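Alpha-1,6-mannanase (Bacteroides thetaiotaomicron, PDB 4V1S) is a glycoside hydrolase of family GH76 that probably cleaves alpha-1,6-mannosidic linkages within alpha-mannan. Local coordinates at residues 197-202 and 248-253; 201-206 and 267-272; 244-249 and 260-265. All blocks are in the same frame, centred on the assembly; numbering follows the deposited sequence.

How the contacts relate
All three contacts lie in the region 197-272, on the same side of the chain's centre. Contact 1 pairs strands 199-201 and 246-252; helix 202-219 follows directly, and contact 2 sets its first turns against helix 264-281. Contact 3, whose segments come between those of contact 2 in sequence, joins the earlier part of strand 246-252 to the approach to helix 264-281. The centre of contact 1 lies about 13 Å from that of contact 2 and about 12 Å from that of contact 3; the centres of contacts 2 and 3 are about 9 Å apart. The small sheet thus sits at the N-terminal ends of two neighbouring helices of a helical barrel, where contacts 1 and 3 share a glycerol that may mark a pocket.

Contact 1: 197-202 and 248-253; sequences PVQKNT and WDAKMV. With GOL (glycerol), chain C.
Val253 closes one end of the antiparallel pairing between strands 199-201 and 246-252: Val253 N donates to Val198 O at 3.0 Å, and its CG2 packs on Val198 CG1 at 3.7 Å. Met252 lies side by side with Gln199. Its chain is bent, with chi2 of -59° turning SD to within 4.1 Å of Pro197 CG, while the methyl CE rests 3.7 Å from Gln199 CB and also touches the amide. Lys200 forms the hydrogen-bonded pair with Lys251: Lys200 N reaches Lys251 O, and Lys251 N returns to Lys200 O at 2.8 Å. Both lysines leave by the face turned away from Gln199 and Met252. On the other face Gln199 NE2 donates to Asn201 OD1 (2.9 Å), a water ties the same NE2 to Asp249 OD2, and glycerol O3 donates to Asp249 OD1 (2.6 Å). Beyond the strand, Thr202 OG1 donates to Trp248 O at 2.7 Å. The chemistry is thus divided: lysine chains on one face, their ammonium ends bound by Asp180 and by Gly256 O, and on the other Asn201, positioned by Gln199, meeting with Asp249 a glycerol that is probably from the crystallisation liquor but may mark a polyol-binding pocket.

Contact 2: 201-206 and 267-272; sequences NTICSA and AGFMIR
Thr202, in the first turn of helix 202-219, lays its methyl CG2 loosely against Met270 CG at 4.4 Å; its hydroxyl is engaged by Trp248 O of the neighbouring strand. The two short helical segments run in nearly the same direction, 22° apart, with their axes 8.9 Å from each other. Ile203 comes next and makes a closer touch. Its CG1 stands anti to the backbone N (chi1 -172°), and the CD1 methyl beyond it meets the Phe269 ring obliquely, 3.5 Å from CD2 and 4.0 Å from CE2. Trp147 of helix 142-159 touches Ile203 as well and meets the Phe269 ring edge to face, so the isoleucine tip and the phenylalanine are packed together against helix 142-159. One turn on from Thr202, Ala206 brings the helices together, its CA only 5.2 Å from that of Met270. The single methyl CB touches two groups, Phe269 CB at 3.5 Å and Met270 SD at 3.5 Å. Met270 is bent at chi2 (-62°), which places the sulfur beside this alanine, and it also touches Asn232 and Thr235 of helix 222-239. Helices 202-219 and 264-281 run nearly parallel here, as the inner helices do in the (alpha/alpha)6 barrel expected for this family. Between residues 201-206 and 267-272 the chemistry is apolar and buried: methyl, thioether and aromatic carbon meet by van der Waals contact, and the small alanine lets the backbones approach at this level.

Contact 3: 244-249 and 260-265; sequences DNLLWD and TQKWSY. With GOL (glycerol), chain C.
Lys262 NZ is gripped by two carboxylates: Asp244 OD2 at 2.8 Å, met tip to tip on its syn side and 24° out of the carboxylate plane, and Asp241, which forms a second salt bridge. A water that accepts from Trp248 NE1 adds a weak third bond. The lysine chain is extended beyond CG; it crosses Leu246 at about a right angle, Lys262 CD 3.9 Å from Leu246 CB, and CE lies beside the indole of Trp248. Asp244 OD1 accepts from Leu246 N at 3.0 Å from above the carboxylate plane, an Asx turn. An alanine in place of Asp244 would probably leave Lys262 NZ leaning on Asp241 and the Leu246 N-H without this acceptor, loosening the turn. The Trp248 indole takes Thr260 CG2 over one face, a CH-pi contact with the methyl 3.9 Å from the centre of the five-membered ring and 17° off its normal. Leu247 O receives two waters; one of them also donates to Gln261 O and accepts from Trp263 N at 3.0 Å, bridging backbones that do not bond directly there. Asp249 OD1 lies at the edge of the Trp263 ring, 3.3 Å from CD1, the carboxylate and ring planes 78° apart. Tyr265 OH lies 2.5 Å from glycerol O3, the oxygen next to Asp249. Around this, Leu246 packs on helix 284-301 and Leu247 on Thr202 of helix 202-219, which places the strand end against those two helices, while the start of helix 264-281 leans on helix 313-330, where Tyr265 stacks with Phe315.

Contact 1: 197-202 and 248-253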
loop_
_atom_site.group_PDB
_atom_site.type_symbol
_atom_site.label_atom_id
_atom_site.label_comp_id
_atom_site.label_asym_id
_atom_site.label_seq_id
_atom_site.Cartn_x
_atom_site.Cartn_y
_atom_site.Cartn_z
ATOM N N PRO A 197 -6.048 -21.863 5.851
ATOM C CA PRO A 197 -7.376 -22.008 6.442
ATOM C C PRO A 197 -8.254 -20.783 6.150
ATOM O O PRO A 197 -7.745 -19.658 6.047
ATOM C CB PRO A 197 -7.096 -22.152 7.949
ATOM C CG PRO A 197 -5.707 -21.666 8.160
ATOM C CD PRO A 197 -4.977 -21.716 6.858
ATOM N N VAL A 198 -9.553 -21.011 6.019
ATOM C CA VAL A 198 -10.489 -19.931 5.729
ATOM C C VAL A 198 -10.403 -18.907 6.878
ATOM O O VAL A 198 -10.511 -19.242 8.057
ATOM C CB VAL A 198 -11.933 -20.441 5.547
ATOM C CG1 VAL A 198 -12.895 -19.288 5.271
ATOM C CG2 VAL A 198 -12.011 -21.444 4.409
ATOM N N GLN A 199 -10.236 -17.643 6.514
ATOM C CA GLN A 199 -9.965 -16.602 7.493
ATOM C C GLN A 199 -10.335 -15.242 6.943
ATOM O O GLN A 199 -10.405 -15.052 5.719
ATOM C CB GLN A 199 -8.487 -16.635 7.906
ATOM C CG GLN A 199 -7.525 -16.459 6.741
ATOM C CD GLN A 199 -6.104 -16.740 7.128
ATOM O OE1 GLN A 199 -5.662 -17.910 7.192
ATOM N NE2 GLN A 199 -5.373 -15.684 7.409
ATOM N N LYS A 200 -10.567 -14.315 7.871
ATOM C CA LYS A 200 -10.819 -12.908 7.570
ATOM C C LYS A 200 -9.714 -12.076 8.200
ATOM O O LYS A 200 -9.269 -12.348 9.305
ATOM C CB LYS A 200 -12.219 -12.467 8.043
ATOM C CG LYS A 200 -13.318 -13.203 7.301
ATOM C CD LYS A 200 -14.678 -12.618 7.582
ATOM C CE LYS A 200 -15.726 -13.143 6.601
ATOM N NZ LYS A 200 -16.999 -12.368 6.704
ATOM N N ASN A 201 -9.266 -11.068 7.468
ATOM C CA ASN A 201 -7.935 -10.474 7.676
ATOM C C ASN A 201 -7.991 -8.951 7.809
ATOM O O ASN A 201 -8.731 -8.263 7.098
ATOM C CB ASN A 201 -6.998 -10.866 6.502
ATOM C CG ASN A 201 -6.780 -12.358 6.422
ATOM O OD1 ASN A 201 -5.656 -12.860 6.621
ATOM N ND2 ASN A 201 -7.853 -13.081 6.175
ATOM N N THR A 202 -7.222 -8.442 8.763
ATOM C CA THR A 202 -7.143 -7.035 8.991
ATOM C C THR A 202 -6.773 -6.289 7.716
ATOM O O THR A 202 -7.370 -5.263 7.436
ATOM C CB THR A 202 -6.123 -6.723 10.093
ATOM O OG1 THR A 202 -6.517 -7.405 11.284
ATOM C CG2 THR A 202 -6.055 -5.227 10.333
ATOM N N TRP A 248 -4.126 -7.121 15.385
ATOM C CA TRP A 248 -3.846 -8.522 15.115
ATOM C C TRP A 248 -4.010 -8.780 13.610
ATOM O O TRP A 248 -4.458 -7.920 12.873
ATOM C CB TRP A 248 -4.763 -9.428 15.953
ATOM C CG TRP A 248 -4.515 -9.288 17.432
ATOM C CD1 TRP A 248 -3.306 -9.276 18.048
ATOM C CD2 TRP A 248 -5.494 -9.155 18.477
ATOM N NE1 TRP A 248 -3.461 -9.138 19.408
ATOM C CE2 TRP A 248 -4.793 -9.044 19.692
ATOM C CE3 TRP A 248 -6.894 -9.098 18.501
ATOM C CZ2 TRP A 248 -5.447 -8.915 20.936
ATOM C CZ3 TRP A 248 -7.539 -8.950 19.714
ATOM C CH2 TRP A 248 -6.820 -8.849 20.918
ATOM N N ASP A 249 -3.607 -9.956 13.159
ATOM C CA ASP A 249 -3.534 -10.249 11.724
ATOM C C ASP A 249 -4.832 -10.761 11.101
ATOM O O ASP A 249 -5.224 -10.310 10.033
ATOM C CB ASP A 249 -2.423 -11.258 11.414
ATOM C CG ASP A 249 -2.086 -11.294 9.938
ATOM O OD1 ASP A 249 -1.696 -10.252 9.433
ATOM O OD2 ASP A 249 -2.207 -12.353 9.296
ATOM N N ALA A 250 -5.499 -11.704 11.763
ATOM C CA ALA A 250 -6.608 -12.405 11.128
ATOM C C ALA A 250 -7.408 -13.170 12.159
ATOM O O ALA A 250 -6.924 -13.431 13.261
ATOM C CB ALA A 250 -6.089 -13.359 10.075
ATOM N N LYS A 251 -8.633 -13.508 11.784
ATOM C CA LYS A 251 -9.515 -14.331 12.604
ATOM C C LYS A 251 -9.947 -15.535 11.761
ATOM O O LYS A 251 -10.386 -15.382 10.628
ATOM C CB LYS A 251 -10.714 -13.528 13.090
ATOM C CG LYS A 251 -11.573 -14.234 14.114
ATOM C CD LYS A 251 -12.534 -13.242 14.726
ATOM C CE LYS A 251 -13.514 -13.864 15.688
ATOM N NZ LYS A 251 -12.970 -13.786 17.050
ATOM N N MET A 252 -9.774 -16.729 12.336
ATOM C CA MET A 252 -10.063 -17.991 11.649
ATOM C C MET A 252 -11.554 -18.272 11.665
ATOM O O MET A 252 -12.219 -18.129 12.684
ATOM C CB MET A 252 -9.340 -19.160 12.315
ATOM C CG MET A 252 -7.830 -19.012 12.402
ATOM S SD MET A 252 -7.037 -18.815 10.789
ATOM C CE MET A 252 -6.405 -17.152 10.921
ATOM N N VAL A 253 -12.084 -18.659 10.520
ATOM C CA VAL A 253 -13.517 -18.905 10.415
ATOM C C VAL A 253 -13.965 -20.158 11.175
ATOM O O VAL A 253 -15.044 -20.170 11.770
ATOM C CB VAL A 253 -13.935 -18.959 8.935
ATOM C CG1 VAL A 253 -15.308 -19.584 8.755
ATOM C CG2 VAL A 253 -13.890 -17.561 8.342
HETATM C C1 GOL C . -2.169 -12.876 5.067
HETATM O O1 GOL C . -0.963 -13.033 4.309
HETATM C C2 GOL C . -2.194 -11.504 5.741
HETATM O O2 GOL C . -3.210 -11.500 6.749
HETATM C C3 GOL C . -0.820 -11.199 6.343
HETATM O O3 GOL C . -0.796 -9.914 6.985
HETATM O O HOH W 1 -3.091 -15.009 9.111
#

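Contact 2: 201-206 and 267-272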
loop_
_atom_site.group_PDB
_atom_site.type_symbol
_atom_site.label_atom_id
_atom_site.label_comp_id
_atom_site.label_asym_id
_atom_site.label_seq_id
_atom_site.Cartn_x
_atom_site.Cartn_y
_atom_site.Cartn_z
ATOM N N ASN A 201 -9.266 -11.068 7.468
ATOM C CA ASN A 201 -7.935 -10.474 7.676
ATOM C C ASN A 201 -7.991 -8.951 7.809
ATOM O O ASN A 201 -8.731 -8.263 7.098
ATOM C CB ASN A 201 -6.998 -10.866 6.502
ATOM C CG ASN A 201 -6.780 -12.358 6.422
ATOM O OD1 ASN A 201 -5.656 -12.860 6.621
ATOM N ND2 ASN A 201 -7.853 -13.081 6.175
ATOM N N THR A 202 -7.222 -8.442 8.763
ATOM C CA THR A 202 -7.143 -7.035 8.991
ATOM C C THR A 202 -6.773 -6.289 7.716
ATOM O O THR A 202 -7.370 -5.263 7.436
ATOM C CB THR A 202 -6.123 -6.723 10.093
ATOM O OG1 THR A 202 -6.517 -7.405 11.284
ATOM C CG2 THR A 202 -6.055 -5.227 10.333
ATOM N N ILE A 203 -5.831 -6.812 6.947
ATOM C CA ILE A 203 -5.381 -6.070 5.767
ATOM C C ILE A 203 -6.543 -5.890 4.791
ATOM O O ILE A 203 -6.671 -4.828 4.181
ATOM C CB ILE A 203 -4.135 -6.663 5.083
ATOM C CG1 ILE A 203 -3.625 -5.720 3.974
ATOM C CG2 ILE A 203 -4.386 -8.069 4.554
ATOM C CD1 ILE A 203 -3.208 -4.344 4.470
ATOM N N CYS A 204 -7.388 -6.912 4.653
ATOM C CA CYS A 204 -8.564 -6.787 3.812
ATOM C C CYS A 204 -9.532 -5.710 4.313
ATOM O O CYS A 204 -9.988 -4.911 3.509
ATOM C CB CYS A 204 -9.270 -8.128 3.685
ATOM S SG CYS A 204 -8.215 -9.406 3.007
ATOM N N SER A 205 -9.817 -5.675 5.625
ATOM C CA SER A 205 -10.567 -4.562 6.192
ATOM C C SER A 205 -9.941 -3.226 5.828
ATOM O O SER A 205 -10.612 -2.315 5.350
ATOM C CB SER A 205 -10.624 -4.638 7.716
ATOM O OG SER A 205 -11.478 -5.684 8.169
ATOM N N ALA A 206 -8.646 -3.126 6.094
ATOM C CA ALA A 206 -7.956 -1.841 6.067
ATOM C C ALA A 206 -7.833 -1.235 4.673
ATOM O O ALA A 206 -8.132 -0.039 4.469
ATOM C CB ALA A 206 -6.592 -1.981 6.746
ATOM N N ALA A 267 -1.540 -1.889 11.121
ATOM C CA ALA A 267 -1.686 -0.585 11.810
ATOM C C ALA A 267 -1.755 0.584 10.812
ATOM O O ALA A 267 -2.663 1.418 10.882
ATOM C CB ALA A 267 -0.572 -0.370 12.819
ATOM N N GLY A 268 -0.815 0.620 9.869
ATOM C CA GLY A 268 -0.685 1.776 8.992
ATOM C C GLY A 268 -1.898 2.005 8.106
ATOM O O GLY A 268 -2.384 3.109 7.996
ATOM N N PHE A 269 -2.394 0.964 7.451
ATOM C CA PHE A 269 -3.550 1.154 6.608
ATOM C C PHE A 269 -4.814 1.494 7.430
ATOM O O PHE A 269 -5.656 2.220 6.934
ATOM C CB PHE A 269 -3.834 -0.040 5.707
ATOM C CG PHE A 269 -2.986 -0.082 4.446
ATOM C CD1 PHE A 269 -3.265 0.779 3.387
ATOM C CD2 PHE A 269 -2.009 -1.050 4.270
ATOM C CE1 PHE A 269 -2.542 0.723 2.221
ATOM C CE2 PHE A 269 -1.295 -1.117 3.089
ATOM C CZ PHE A 269 -1.574 -0.235 2.076
ATOM N N MET A 270 -4.911 1.026 8.677
ATOM C CA MET A 270 -5.989 1.469 9.561
ATOM C C MET A 270 -5.856 2.946 9.937
ATOM O O MET A 270 -6.830 3.677 9.869
ATOM C CB MET A 270 -6.141 0.592 10.811
ATOM C CG MET A 270 -6.593 -0.855 10.539
ATOM S SD MET A 270 -8.215 -1.037 9.758
ATOM C CE MET A 270 -9.231 -0.638 11.169
ATOM N N ILE A 271 -4.641 3.383 10.238
ATOM C CA ILE A 271 -4.378 4.785 10.538
ATOM C C ILE A 271 -4.824 5.659 9.344
ATOM O O ILE A 271 -5.542 6.652 9.517
ATOM C CB ILE A 271 -2.897 5.014 10.898
ATOM C CG1 ILE A 271 -2.561 4.376 12.236
ATOM C CG2 ILE A 271 -2.572 6.507 10.936
ATOM C CD1 ILE A 271 -1.059 4.105 12.373
ATOM N N ARG A 272 -4.376 5.320 8.132
ATOM C CA ARG A 272 -4.723 6.136 6.981
ATOM C C ARG A 272 -6.252 6.202 6.815
ATOM O O ARG A 272 -6.828 7.257 6.501
ATOM C CB ARG A 272 -4.066 5.589 5.720
ATOM C CG ARG A 272 -2.557 5.575 5.772
ATOM C CD ARG A 272 -1.957 5.418 4.385
ATOM N NE ARG A 272 -2.140 6.681 3.685
ATOM C CZ ARG A 272 -2.131 6.869 2.377
ATOM N NH1 ARG A 272 -1.929 5.864 1.530
ATOM N NH2 ARG A 272 -2.319 8.106 1.914
#

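Contact 3: 244-249 and 260-265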
loop_
_atom_site.group_PDB
_atom_site.type_symbol
_atom_site.label_atom_id
_atom_site.label_comp_id
_atom_site.label_asym_id
_atom_site.label_seq_id
_atom_site.Cartn_x
_atom_site.Cartn_y
_atom_site.Cartn_z
ATOM N N ASP A 244 -2.526 -2.141 23.411
ATOM C CA ASP A 244 -1.525 -1.286 22.748
ATOM C C ASP A 244 -2.016 -0.587 21.491
ATOM O O ASP A 244 -1.248 0.114 20.842
ATOM C CB ASP A 244 -0.247 -2.064 22.443
ATOM C CG ASP A 244 -0.463 -3.196 21.459
ATOM O OD1 ASP A 244 -1.612 -3.396 20.976
ATOM O OD2 ASP A 244 0.520 -3.919 21.196
ATOM N N ASN A 245 -3.302 -0.748 21.167
ATOM C CA ASN A 245 -3.904 -0.143 19.987
ATOM C C ASN A 245 -3.270 -0.584 18.678
ATOM O O ASN A 245 -3.393 0.090 17.670
ATOM C CB ASN A 245 -3.958 1.372 20.097
ATOM C CG ASN A 245 -5.045 1.813 21.043
ATOM O OD1 ASN A 245 -6.233 1.654 20.745
ATOM N ND2 ASN A 245 -4.653 2.313 22.206
ATOM N N LEU A 246 -2.643 -1.751 18.705
ATOM C CA LEU A 246 -2.147 -2.361 17.476
ATOM C C LEU A 246 -3.116 -3.430 16.991
ATOM O O LEU A 246 -4.026 -3.831 17.709
ATOM C CB LEU A 246 -0.747 -2.930 17.676
ATOM C CG LEU A 246 0.300 -1.850 17.983
ATOM C CD1 LEU A 246 1.681 -2.465 18.121
ATOM C CD2 LEU A 246 0.305 -0.721 16.955
ATOM N N LEU A 247 -2.923 -3.844 15.746
ATOM C CA LEU A 247 -3.861 -4.750 15.077
ATOM C C LEU A 247 -3.304 -6.156 14.981
ATOM O O LEU A 247 -2.169 -6.361 14.529
ATOM C CB LEU A 247 -4.165 -4.263 13.648
ATOM C CG LEU A 247 -5.133 -3.098 13.420
ATOM C CD1 LEU A 247 -6.568 -3.424 13.833
ATOM C CD2 LEU A 247 -4.669 -1.816 14.093
ATOM N N TRP A 248 -4.126 -7.121 15.385
ATOM C CA TRP A 248 -3.846 -8.522 15.115
ATOM C C TRP A 248 -4.010 -8.780 13.610
ATOM O O TRP A 248 -4.458 -7.920 12.873
ATOM C CB TRP A 248 -4.763 -9.428 15.953
ATOM C CG TRP A 248 -4.515 -9.288 17.432
ATOM C CD1 TRP A 248 -3.306 -9.276 18.048
ATOM C CD2 TRP A 248 -5.494 -9.155 18.477
ATOM N NE1 TRP A 248 -3.461 -9.138 19.408
ATOM C CE2 TRP A 248 -4.793 -9.044 19.692
ATOM C CE3 TRP A 248 -6.894 -9.098 18.501
ATOM C CZ2 TRP A 248 -5.447 -8.915 20.936
ATOM C CZ3 TRP A 248 -7.539 -8.950 19.714
ATOM C CH2 TRP A 248 -6.820 -8.849 20.918
ATOM N N ASP A 249 -3.607 -9.956 13.159
ATOM C CA ASP A 249 -3.534 -10.249 11.724
ATOM C C ASP A 249 -4.832 -10.761 11.101
ATOM O O ASP A 249 -5.224 -10.310 10.033
ATOM C CB ASP A 249 -2.423 -11.258 11.414
ATOM C CG ASP A 249 -2.086 -11.294 9.938
ATOM O OD1 ASP A 249 -1.696 -10.252 9.433
ATOM O OD2 ASP A 249 -2.207 -12.353 9.296
ATOM N N THR A 260 -2.488 -13.540 16.283
ATOM C CA THR A 260 -2.106 -12.307 16.956
ATOM C C THR A 260 -0.801 -11.681 16.452
ATOM O O THR A 260 -0.356 -10.694 17.021
ATOM C CB THR A 260 -2.008 -12.516 18.464
ATOM O OG1 THR A 260 -1.039 -13.526 18.747
ATOM C CG2 THR A 260 -3.344 -12.944 19.038
ATOM N N GLN A 261 -0.211 -12.224 15.383
ATOM C CA GLN A 261 0.943 -11.568 14.751
ATOM C C GLN A 261 0.620 -10.123 14.417
ATOM O O GLN A 261 -0.362 -9.834 13.740
ATOM C CB GLN A 261 1.381 -12.288 13.487
ATOM C CG GLN A 261 2.491 -11.596 12.713
ATOM C CD GLN A 261 3.833 -11.624 13.435
ATOM O OE1 GLN A 261 4.203 -12.644 14.053
ATOM N NE2 GLN A 261 4.592 -10.521 13.344
ATOM N N LYS A 262 1.465 -9.223 14.907
ATOM C CA LYS A 262 1.320 -7.795 14.630
ATOM C C LYS A 262 2.277 -7.375 13.531
ATOM O O LYS A 262 3.491 -7.521 13.668
ATOM C CB LYS A 262 1.584 -6.990 15.888
ATOM C CG LYS A 262 0.408 -7.113 16.849
ATOM C CD LYS A 262 0.657 -6.526 18.200
ATOM C CE LYS A 262 -0.575 -6.737 19.062
ATOM N NZ LYS A 262 -0.289 -6.473 20.494
ATOM N N TRP A 263 1.702 -6.822 12.466
ATOM C CA TRP A 263 2.461 -6.304 11.349
ATOM C C TRP A 263 2.215 -4.816 11.222
ATOM O O TRP A 263 1.071 -4.348 11.352
ATOM C CB TRP A 263 2.028 -6.956 10.019
ATOM C CG TRP A 263 2.332 -8.417 9.941
ATOM C CD1 TRP A 263 1.452 -9.401 9.796
ATOM C CD2 TRP A 263 3.637 -9.024 9.921
ATOM N NE1 TRP A 263 2.092 -10.620 9.746
ATOM C CE2 TRP A 263 3.449 -10.407 9.809
ATOM C CE3 TRP A 263 4.944 -8.527 10.007
ATOM C CZ2 TRP A 263 4.518 -11.310 9.765
ATOM C CZ3 TRP A 263 6.010 -9.399 9.963
ATOM C CH2 TRP A 263 5.789 -10.793 9.838
ATOM N N SER A 264 3.254 -4.105 10.816
ATOM C CA SER A 264 3.170 -2.656 10.668
ATOM C C SER A 264 2.070 -2.170 9.725
ATOM O O SER A 264 1.391 -1.198 10.054
ATOM C CB SER A 264 4.534 -2.066 10.256
ATOM O OG SER A 264 4.992 -2.640 9.047
ATOM N N TYR A 265 1.895 -2.818 8.570
ATOM C CA TYR A 265 0.953 -2.347 7.593
ATOM C C TYR A 265 -0.515 -2.513 7.998
ATOM O O TYR A 265 -1.374 -1.806 7.516
ATOM C CB TYR A 265 1.212 -2.959 6.225
ATOM C CG TYR A 265 0.710 -4.371 5.955
ATOM C CD1 TYR A 265 0.748 -5.393 6.940
ATOM C CD2 TYR A 265 0.240 -4.709 4.695
ATOM C CE1 TYR A 265 0.310 -6.676 6.675
ATOM C CE2 TYR A 265 -0.210 -5.980 4.416
ATOM C CZ TYR A 265 -0.175 -6.972 5.396
ATOM O OH TYR A 265 -0.631 -8.224 5.100
HETATM C C1 GOL C . -2.169 -12.876 5.067
HETATM O O1 GOL C . -0.963 -13.033 4.309
HETATM C C2 GOL C . -2.194 -11.504 5.741
HETATM O O2 GOL C . -3.210 -11.500 6.749
HETATM C C3 GOL C . -0.820 -11.199 6.343
HETATM O O3 GOL C . -0.796 -9.914 6.985
HETATM O O HOH W 2 -0.485 -4.182 13.930
HETATM O O HOH W 3 -1.154 -7.606 12.344
HETATM O O HOH W 4 -1.088 -9.750 21.122
HETATM O O HOH W 5 0.649 -13.092 9.276
#